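Local coordinates for protein alkaline serine protease (Pseudoalteromonas sp., PDB 1Y9Z) that probably hydrolyses peptide bonds in protein substrates as a cold-active, subtilisin-like serine protease of an Antarctic bacterium, at residues K304-Y309 with I329-V334; N250-G255 with T353-G358. All blocks are in the same frame, centred on the assembly; numbering follows the deposited sequence.

Contact 1. Residues K304-Y309 with I329-V334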
loop_
_atom_site.group_PDB
_atom_site.type_symbol
_atom_site.label_atom_id
_atom_site.label_comp_id
_atom_site.label_asym_id
_atom_site.label_seq_id
_atom_site.Cartn_x
_atom_site.Cartn_y
_atom_site.Cartn_z
ATOM N N LYS A 304 -21.734 -3.087 20.525
ATOM C CA LYS A 304 -21.343 -1.686 20.674
ATOM C C LYS A 304 -20.162 -1.386 19.757
ATOM O O LYS A 304 -20.011 -0.269 19.261
ATOM C CB LYS A 304 -20.939 -1.387 22.120
ATOM C CG LYS A 304 -22.086 -1.403 23.114
ATOM C CD LYS A 304 -21.592 -1.112 24.526
ATOM C CE LYS A 304 -20.953 0.261 24.637
ATOM N NZ LYS A 304 -20.482 0.524 26.027
ATOM N N GLY A 305 -19.326 -2.401 19.557
ATOM C CA GLY A 305 -18.158 -2.279 18.702
ATOM C C GLY A 305 -18.006 -3.594 17.965
ATOM O O GLY A 305 -18.454 -4.627 18.462
ATOM N N ILE A 306 -17.374 -3.575 16.797
ATOM C CA ILE A 306 -17.222 -4.799 16.019
ATOM C C ILE A 306 -15.810 -5.030 15.496
ATOM O O ILE A 306 -15.158 -4.109 15.004
ATOM C CB ILE A 306 -18.196 -4.799 14.820
ATOM C CG1 ILE A 306 -19.624 -4.555 15.313
ATOM C CG2 ILE A 306 -18.118 -6.130 14.082
ATOM C CD1 ILE A 306 -20.625 -4.295 14.206
ATOM N N ILE A 307 -15.350 -6.273 15.606
ATOM C CA ILE A 307 -14.029 -6.663 15.133
ATOM C C ILE A 307 -14.163 -7.877 14.224
ATOM O O ILE A 307 -14.488 -8.971 14.685
ATOM C CB ILE A 307 -13.093 -7.048 16.290
ATOM C CG1 ILE A 307 -12.937 -5.874 17.257
ATOM C CG2 ILE A 307 -11.735 -7.458 15.735
ATOM C CD1 ILE A 307 -12.171 -6.226 18.518
ATOM N N VAL A 308 -13.917 -7.678 12.934
ATOM C CA VAL A 308 -14.002 -8.757 11.959
ATOM C C VAL A 308 -12.600 -9.274 11.667
ATOM O O VAL A 308 -11.704 -8.489 11.355
ATOM C CB VAL A 308 -14.622 -8.263 10.636
ATOM C CG1 VAL A 308 -14.637 -9.391 9.613
ATOM C CG2 VAL A 308 -16.029 -7.744 10.879
ATOM N N TYR A 309 -12.398 -10.585 11.779
ATOM C CA TYR A 309 -11.088 -11.145 11.482
ATOM C C TYR A 309 -11.140 -12.054 10.260
ATOM O O TYR A 309 -12.163 -12.673 9.967
ATOM C CB TYR A 309 -10.494 -11.886 12.693
ATOM C CG TYR A 309 -11.224 -13.125 13.170
ATOM C CD1 TYR A 309 -12.351 -13.030 13.987
ATOM C CD2 TYR A 309 -10.744 -14.398 12.857
ATOM C CE1 TYR A 309 -12.978 -14.174 14.488
ATOM C CE2 TYR A 309 -11.363 -15.546 13.351
ATOM C CZ TYR A 309 -12.477 -15.426 14.167
ATOM O OH TYR A 309 -13.080 -16.558 14.674
ATOM N N ILE A 329 -24.658 -0.197 10.019
ATOM C CA ILE A 329 -23.469 -0.142 10.860
ATOM C C ILE A 329 -23.171 1.278 11.328
ATOM O O ILE A 329 -22.397 2.007 10.706
ATOM C CB ILE A 329 -22.243 -0.703 10.113
ATOM C CG1 ILE A 329 -22.617 -2.024 9.428
ATOM C CG2 ILE A 329 -21.096 -0.921 11.090
ATOM C CD1 ILE A 329 -23.202 -3.072 10.366
ATOM N N THR A 330 -23.796 1.656 12.439
ATOM C CA THR A 330 -23.632 2.982 13.017
ATOM C C THR A 330 -22.670 2.966 14.203
ATOM O O THR A 330 -22.545 3.955 14.926
ATOM C CB THR A 330 -24.988 3.542 13.482
ATOM O OG1 THR A 330 -25.627 2.590 14.340
ATOM C CG2 THR A 330 -25.885 3.822 12.283
ATOM N N VAL A 331 -21.998 1.837 14.398
ATOM C CA VAL A 331 -21.036 1.688 15.484
ATOM C C VAL A 331 -19.647 1.488 14.883
ATOM O O VAL A 331 -19.518 1.148 13.705
ATOM C CB VAL A 331 -21.369 0.467 16.369
ATOM C CG1 VAL A 331 -22.774 0.601 16.935
ATOM C CG2 VAL A 331 -21.238 -0.817 15.560
ATOM N N PRO A 332 -18.588 1.706 15.679
ATOM C CA PRO A 332 -17.240 1.521 15.137
ATOM C C PRO A 332 -16.928 0.052 14.870
ATOM O O PRO A 332 -17.115 -0.803 15.736
ATOM C CB PRO A 332 -16.345 2.131 16.216
ATOM C CG PRO A 332 -17.129 1.902 17.475
ATOM C CD PRO A 332 -18.539 2.235 17.055
ATOM N N SER A 333 -16.467 -0.236 13.658
ATOM C CA SER A 333 -16.115 -1.598 13.279
ATOM C C SER A 333 -14.752 -1.592 12.593
ATOM O O SER A 333 -14.415 -0.653 11.868
ATOM C CB SER A 333 -17.194 -2.192 12.363
ATOM O OG SER A 333 -17.405 -1.401 11.209
ATOM N N VAL A 334 -13.970 -2.638 12.839
ATOM C CA VAL A 334 -12.630 -2.743 12.275
ATOM C C VAL A 334 -12.342 -4.122 11.688
ATOM O O VAL A 334 -13.106 -5.068 11.887
ATOM C CB VAL A 334 -11.560 -2.446 13.351
ATOM C CG1 VAL A 334 -11.796 -1.067 13.952
ATOM C CG2 VAL A 334 -11.599 -3.514 14.439
#

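Contact 2. Residues N250-G255 with T353-G358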
loop_
_atom_site.group_PDB
_atom_site.type_symbol
_atom_site.label_atom_id
_atom_site.label_comp_id
_atom_site.label_asym_id
_atom_site.label_seq_id
_atom_site.Cartn_x
_atom_site.Cartn_y
_atom_site.Cartn_z
ATOM N N ASN A 250 -16.466 7.174 12.980
ATOM C CA ASN A 250 -15.309 7.470 13.810
ATOM C C ASN A 250 -15.771 7.703 15.236
ATOM O O ASN A 250 -16.314 8.760 15.563
ATOM C CB ASN A 250 -14.570 8.705 13.290
ATOM C CG ASN A 250 -13.925 8.470 11.939
ATOM O OD1 ASN A 250 -13.364 7.404 11.688
ATOM N ND2 ASN A 250 -13.985 9.468 11.071
ATOM N N ALA A 251 -15.568 6.696 16.075
ATOM C CA ALA A 251 -15.960 6.761 17.474
ATOM C C ALA A 251 -15.280 5.622 18.216
ATOM O O ALA A 251 -14.600 4.791 17.609
ATOM C CB ALA A 251 -17.475 6.634 17.600
ATOM N N SER A 252 -15.466 5.592 19.531
ATOM C CA SER A 252 -14.886 4.548 20.360
ATOM C C SER A 252 -15.998 3.798 21.075
ATOM O O SER A 252 -17.051 4.366 21.374
ATOM C CB SER A 252 -13.927 5.150 21.388
ATOM O OG SER A 252 -12.846 5.804 20.746
ATOM N N ALA A 253 -15.764 2.516 21.328
ATOM C CA ALA A 253 -16.732 1.675 22.017
ATOM C C ALA A 253 -15.973 0.771 22.976
ATOM O O ALA A 253 -14.904 0.258 22.643
ATOM C CB ALA A 253 -17.515 0.837 21.013
ATOM N N THR A 254 -16.524 0.583 24.171
ATOM C CA THR A 254 -15.891 -0.256 25.179
ATOM C C THR A 254 -16.884 -1.256 25.758
ATOM O O THR A 254 -18.025 -0.908 26.060
ATOM C CB THR A 254 -15.321 0.593 26.332
ATOM O OG1 THR A 254 -14.350 1.512 25.816
ATOM C CG2 THR A 254 -14.659 -0.300 27.375
ATOM N N GLY A 255 -16.438 -2.498 25.908
ATOM C CA GLY A 255 -17.297 -3.532 26.455
ATOM C C GLY A 255 -16.591 -4.871 26.512
ATOM O O GLY A 255 -15.488 -5.022 25.989
ATOM N N THR A 353 -11.697 -2.025 24.045
ATOM C CA THR A 353 -12.064 -0.750 23.453
ATOM C C THR A 353 -11.671 -0.757 21.984
ATOM O O THR A 353 -10.501 -0.937 21.648
ATOM C CB THR A 353 -11.352 0.425 24.146
ATOM O OG1 THR A 353 -11.708 0.446 25.534
ATOM C CG2 THR A 353 -11.760 1.749 23.508
ATOM N N VAL A 354 -12.661 -0.584 21.119
ATOM C CA VAL A 354 -12.431 -0.541 19.683
ATOM C C VAL A 354 -12.665 0.898 19.267
ATOM O O VAL A 354 -13.643 1.519 19.686
ATOM C CB VAL A 354 -13.417 -1.446 18.921
ATOM C CG1 VAL A 354 -13.180 -1.327 17.420
ATOM C CG2 VAL A 354 -13.250 -2.882 19.371
ATOM N N SER A 355 -11.775 1.437 18.446
ATOM C CA SER A 355 -11.934 2.815 18.029
ATOM C C SER A 355 -11.472 3.116 16.616
ATOM O O SER A 355 -10.478 2.567 16.140
ATOM C CB SER A 355 -11.184 3.729 18.995
ATOM O OG SER A 355 -9.800 3.424 19.002
ATOM N N ASN A 356 -12.226 3.984 15.953
ATOM C CA ASN A 356 -11.893 4.453 14.615
ATOM C C ASN A 356 -11.706 5.949 14.818
ATOM O O ASN A 356 -12.544 6.603 15.441
ATOM C CB ASN A 356 -13.030 4.208 13.624
ATOM C CG ASN A 356 -13.140 2.757 13.208
ATOM O OD1 ASN A 356 -12.157 2.017 13.228
ATOM N ND2 ASN A 356 -14.337 2.348 12.807
ATOM N N GLN A 357 -10.608 6.491 14.307
ATOM C CA GLN A 357 -10.330 7.909 14.474
ATOM C C GLN A 357 -10.035 8.600 13.154
ATOM O O GLN A 357 -9.230 8.118 12.359
ATOM C CB GLN A 357 -9.143 8.088 15.422
ATOM C CG GLN A 357 -9.380 7.521 16.814
ATOM C CD GLN A 357 -8.119 7.481 17.652
ATOM O OE1 GLN A 357 -7.446 8.495 17.833
ATOM N NE2 GLN A 357 -7.795 6.302 18.175
ATOM N N GLY A 358 -10.699 9.727 12.923
ATOM C CA GLY A 358 -10.470 10.478 11.704
ATOM C C GLY A 358 -9.479 11.599 11.961
ATOM O O GLY A 358 -8.909 11.694 13.051
#

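Contact 1. Residues K304-Y309 with I329-V334
Ile306 meets two residues of 329-334 with different parts of its side chain. Its CB lies against CB of Ser333, 3.7 Å away, in the bridge where the two residues pair, while its far end crosses the side chain of Val331 at about a right angle. CG1 of Ile306 is anti to its own carbonyl carbon (chi1 -54°), and the chain then runs on extended until CD1 touches CG2 of Val331 at 3.8 Å. That methyl of Val331 sits between its own backbone N and carbonyl carbon, and CB of Val331 also lies 3.3 Å from O of Lys304. The CA atoms of Ile306 and Ser333 are 4.4 Å apart, so a side chain as small as serine fits beside the branched isoleucine on the same face. The backbones pair in parallel, and Ile306 bonds both neighbours of Ser333: N of Ile306 donates to O of Pro332 at 3.0 Å, within the carbonyl plane, and O of Ile306 accepts from N of Val334 at 2.9 Å. Strand 305-309 has 333-336 as a parallel neighbour and, on its other edge, 275-280, from which helix 291-300 leads to it in a beta-alpha-beta crossover within the curled mixed sheet, consistent with the inserted beta-barrel domain. On the other face, Ile307 and Val334 lie side by side and point the same way, CG1 of Ile307 3.9 Å from CG2 of Val334. Both beta-branched side chains pack on Val354 of strand 351-360. One residue on, N of Val308 donates to O of Val334 in a nearly straight bond, 175° at the hydrogen.

Contact 2. Residues N250-G255 with T353-G358
ND2 of Asn356, whose CB lies 3.8 Å from OD1 of Asn250, donates to two carbonyl oxygens, O of Ile249 and O of Ser333. Two acceptors for its two N-H groups hold the amide's rotation, which suits an asparagine to this buried place. The amides of Asn250 and Asn356 stand almost perpendicular, 87° apart, and OD1 of Asn250 accepts from NE of Arg215. CG of Asn250 lies 3.6 Å from N of Gly358, where a glycine fits because a side chain would run into ND2 of Asn250. Along the backbone, N of Asn356 donates to O of Ala251. The shortest backbone bond joins N of Val354 to O of Ala253 at 2.8 Å, nearly along the C=O axis, with a secondary CH contact from CA of Thr353. In return, N of Ala253 donates to O of Val354, which completes a hydrogen-bonded pair of the two antiparallel strands. Thr254 and Thr353 form a non-hydrogen-bonded pair, and there the side chains supply the bond instead. In each threonine OG1 is anti to its own carbonyl carbon (chi1 -60° in both), and the two hydroxyls meet at 2.9 Å. An alanine in place of Thr353 would probably leave OG1 of Thr254 without this mate and open a gap beside O of Ala253, where the lost CG2 had lain. On the same face OG of Ser252 rests on CB of Ser355, 3.2 Å away, without bonding. This inner strand pair is thus two-sided: hydroxyls suit the threonine and serine face, while small Ala253 and Val354 turn to the apolar side with Ile276.

In the fold
Both contacts belong to the curled mixed sheet that is probably the inserted beta-barrel domain. From the N terminus the chain first builds much of the subtilisin-like core, then enters this sheet through strands 214-221 and 232-240 before 250-255. Strand 275-280 and helix 291-300 lead to 304-309, and 329-334 closes contact 1 over 19 intervening residues. Helix 338-345 follows, and 353-358 closes contact 2 over 97 residues, so contact 1 is nested inside it. Lys304 NZ reaches Thr254 O, linking the parallel part of the sheet to the antiparallel pair. The chain then passes through strand 362-365 to helix 368-385, whose start, Thr368 and Ser369, lines the phenylmethanesulfonic acid pocket.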